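Local atomic coordinates of endo-1,3-beta-glucanase, family GH16 (Zobellia galactanivorans, PDB entry 4CRQ), a protein that probably hydrolyses internal beta-1,3-glucosidic bonds of laminarin through this catalytic module, a calcium-binding glycoside hydrolase of family GH16. Residues S120-A125 with G206-F211. The protein carries 1 engineered substitution. Sequence-based numbering, arbitrary orientation.
Sequences SRINNA and GDWPGF. Engineered in segment 120-125: Ser120 (natural residue Glu).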
loop_
_atom_site.group_PDB
_atom_site.type_symbol
_atom_site.label_atom_id
_atom_site.label_comp_id
_atom_site.label_asym_id
_atom_site.label_seq_id
_atom_site.Cartn_x
_atom_site.Cartn_y
_atom_site.Cartn_z
ATOM N N SER A 120 2.455 4.245 -4.000
ATOM C CA SER A 120 2.690 5.097 -2.819
ATOM C C SER A 120 2.861 6.533 -3.342
ATOM O O SER A 120 3.244 6.757 -4.496
ATOM C CB SER A 120 3.858 4.625 -1.956
ATOM O OG SER A 120 5.058 4.688 -2.679
ATOM N N ARG A 121 2.534 7.501 -2.489
ATOM C CA ARG A 121 2.688 8.909 -2.834
ATOM C C ARG A 121 3.057 9.663 -1.578
ATOM O O ARG A 121 2.660 9.257 -0.490
ATOM C CB ARG A 121 1.376 9.467 -3.423
ATOM C CG ARG A 121 1.474 10.926 -3.883
ATOM C CD ARG A 121 0.107 11.494 -4.124
ATOM N NE ARG A 121 0.175 12.877 -4.586
ATOM C CZ ARG A 121 -0.745 13.798 -4.338
ATOM N NH1 ARG A 121 -1.825 13.498 -3.602
ATOM N NH2 ARG A 121 -0.576 15.027 -4.829
ATOM N N ILE A 122 3.811 10.752 -1.736
ATOM C CA ILE A 122 4.080 11.631 -0.590
ATOM C C ILE A 122 3.680 13.074 -0.862
ATOM O O ILE A 122 3.777 13.565 -2.017
ATOM C CB ILE A 122 5.574 11.583 -0.127
ATOM C CG1 ILE A 122 6.525 11.919 -1.299
ATOM C CG2 ILE A 122 5.885 10.233 0.532
ATOM C CD1 ILE A 122 7.928 12.297 -0.873
ATOM N N ASN A 123 3.237 13.734 0.209
ATOM C CA ASN A 123 3.067 15.204 0.222
ATOM C C ASN A 123 2.135 15.662 -0.902
ATOM O O ASN A 123 1.054 15.105 -1.020
ATOM C CB ASN A 123 4.452 15.901 0.208
ATOM C CG ASN A 123 5.343 15.440 1.349
ATOM O OD1 ASN A 123 4.853 15.160 2.450
ATOM N ND2 ASN A 123 6.646 15.359 1.101
ATOM N N ASN A 124 2.528 16.653 -1.706
ATOM C CA ASN A 124 1.703 17.126 -2.830
ATOM C C ASN A 124 2.262 16.710 -4.189
ATOM O O ASN A 124 1.919 17.331 -5.214
ATOM C CB ASN A 124 1.575 18.671 -2.780
ATOM C CG ASN A 124 0.799 19.167 -1.578
ATOM O OD1 ASN A 124 -0.377 18.864 -1.431
ATOM N ND2 ASN A 124 1.456 19.938 -0.713
ATOM N N ALA A 125 3.110 15.668 -4.207
ATOM C CA ALA A 125 3.822 15.253 -5.438
ATOM C C ALA A 125 2.846 14.929 -6.579
ATOM O O ALA A 125 1.803 14.302 -6.355
ATOM C CB ALA A 125 4.753 14.067 -5.177
ATOM N N GLY A 206 7.148 10.837 8.411
ATOM C CA GLY A 206 8.029 9.674 8.331
ATOM C C GLY A 206 9.250 10.053 7.554
ATOM O O GLY A 206 9.323 11.183 7.023
ATOM N N ASP A 207 10.197 9.116 7.472
ATOM C CA ASP A 207 11.500 9.397 6.833
ATOM C C ASP A 207 11.367 9.941 5.415
ATOM O O ASP A 207 12.013 10.931 5.062
ATOM C CB ASP A 207 12.401 8.154 6.881
ATOM C CG ASP A 207 12.711 7.715 8.305
ATOM O OD1 ASP A 207 12.776 8.572 9.221
ATOM O OD2 ASP A 207 12.897 6.498 8.509
ATOM N N TRP A 208 10.512 9.288 4.631
ATOM C CA TRP A 208 10.284 9.652 3.241
ATOM C C TRP A 208 9.552 10.983 3.059
ATOM O O TRP A 208 10.156 11.888 2.472
ATOM C CB TRP A 208 9.637 8.479 2.489
ATOM C CG TRP A 208 9.506 8.672 0.995
ATOM C CD1 TRP A 208 10.219 9.553 0.164
ATOM C CD2 TRP A 208 8.616 7.945 0.092
ATOM N NE1 TRP A 208 9.826 9.427 -1.148
ATOM C CE2 TRP A 208 8.870 8.481 -1.267
ATOM C CE3 TRP A 208 7.665 6.940 0.254
ATOM C CZ2 TRP A 208 8.179 8.012 -2.387
ATOM C CZ3 TRP A 208 6.975 6.476 -0.877
ATOM C CH2 TRP A 208 7.228 6.999 -2.169
ATOM N N PRO A 209 8.277 11.136 3.549
ATOM C CA PRO A 209 7.593 12.421 3.311
ATOM C C PRO A 209 8.204 13.581 4.129
ATOM O O PRO A 209 8.040 14.739 3.744
ATOM C CB PRO A 209 6.156 12.155 3.757
ATOM C CG PRO A 209 6.291 11.084 4.817
ATOM C CD PRO A 209 7.426 10.211 4.325
ATOM N N GLY A 210 8.906 13.271 5.221
ATOM C CA GLY A 210 9.475 14.302 6.086
ATOM C C GLY A 210 8.566 14.497 7.283
ATOM O O GLY A 210 7.497 13.873 7.360
ATOM N N PHE A 211 8.976 15.378 8.187
ATOM C CA PHE A 211 8.288 15.576 9.486
ATOM C C PHE A 211 7.464 16.855 9.638
ATOM O O PHE A 211 6.950 17.148 10.724
ATOM C CB PHE A 211 9.330 15.361 10.622
ATOM C CG PHE A 211 9.996 14.026 10.511
ATOM C CD1 PHE A 211 9.303 12.861 10.916
ATOM C CD2 PHE A 211 11.302 13.900 9.976
ATOM C CE1 PHE A 211 9.898 11.610 10.799
ATOM C CE2 PHE A 211 11.898 12.630 9.862
ATOM C CZ PHE A 211 11.186 11.492 10.270
#
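Ser120, an engineered replacement for the natural Glu, meets the rim of the Trp208 indole: its OG lies near the ring plane, 3.2 Å from CZ3. Arg121 turns the other way, and its long side chain closes the loop on itself. Arg121 NE and NH2 both donate to the carbonyl O of Ala125, NE at 2.8 Å, and NH1 bonds Ser90 OG. Ile122 carries the apolar part of the contact, and a beta-branched residue suits the place because its two arms divide the work. Its chi1 of 56° puts CG1 between the backbone N and the carbonyl carbon and leaves CG2 anti to the latter, which lets both branches lie over the indole. Ile122 CG2 sits over the six-membered ring of Trp208 in a CH-pi contact, 3.8 Å from the ring centroid, and also packs on CB of Pro209. Ile122 CD1 extends over the same face to the pyrrole side, 3.5 Å from Trp208 NE1. Asn123 ND2 donates to Pro209 O at 3.1 Å, reaching an in-plane lone pair at an N-H...O angle of 159°, and OD1 accepts from Gly93 N. A leucine here would probably leave Pro209 O and Gly93 N without these partners. Asn123 also suits the positive phi (57°) of the type II' turn Ile122-Ala125, closed by Ala125 N bonding Ile122 O. This turn links strands 119-120 and 127-135 of the GH16 jelly-roll sandwich and rests against the loop between strands 196-204 and 220-231. Trp95 of strand 94-102 touches Ile122, Pro209 and Trp208, while His129 of strand 127-135 meets the Trp208 ring edge-to-face.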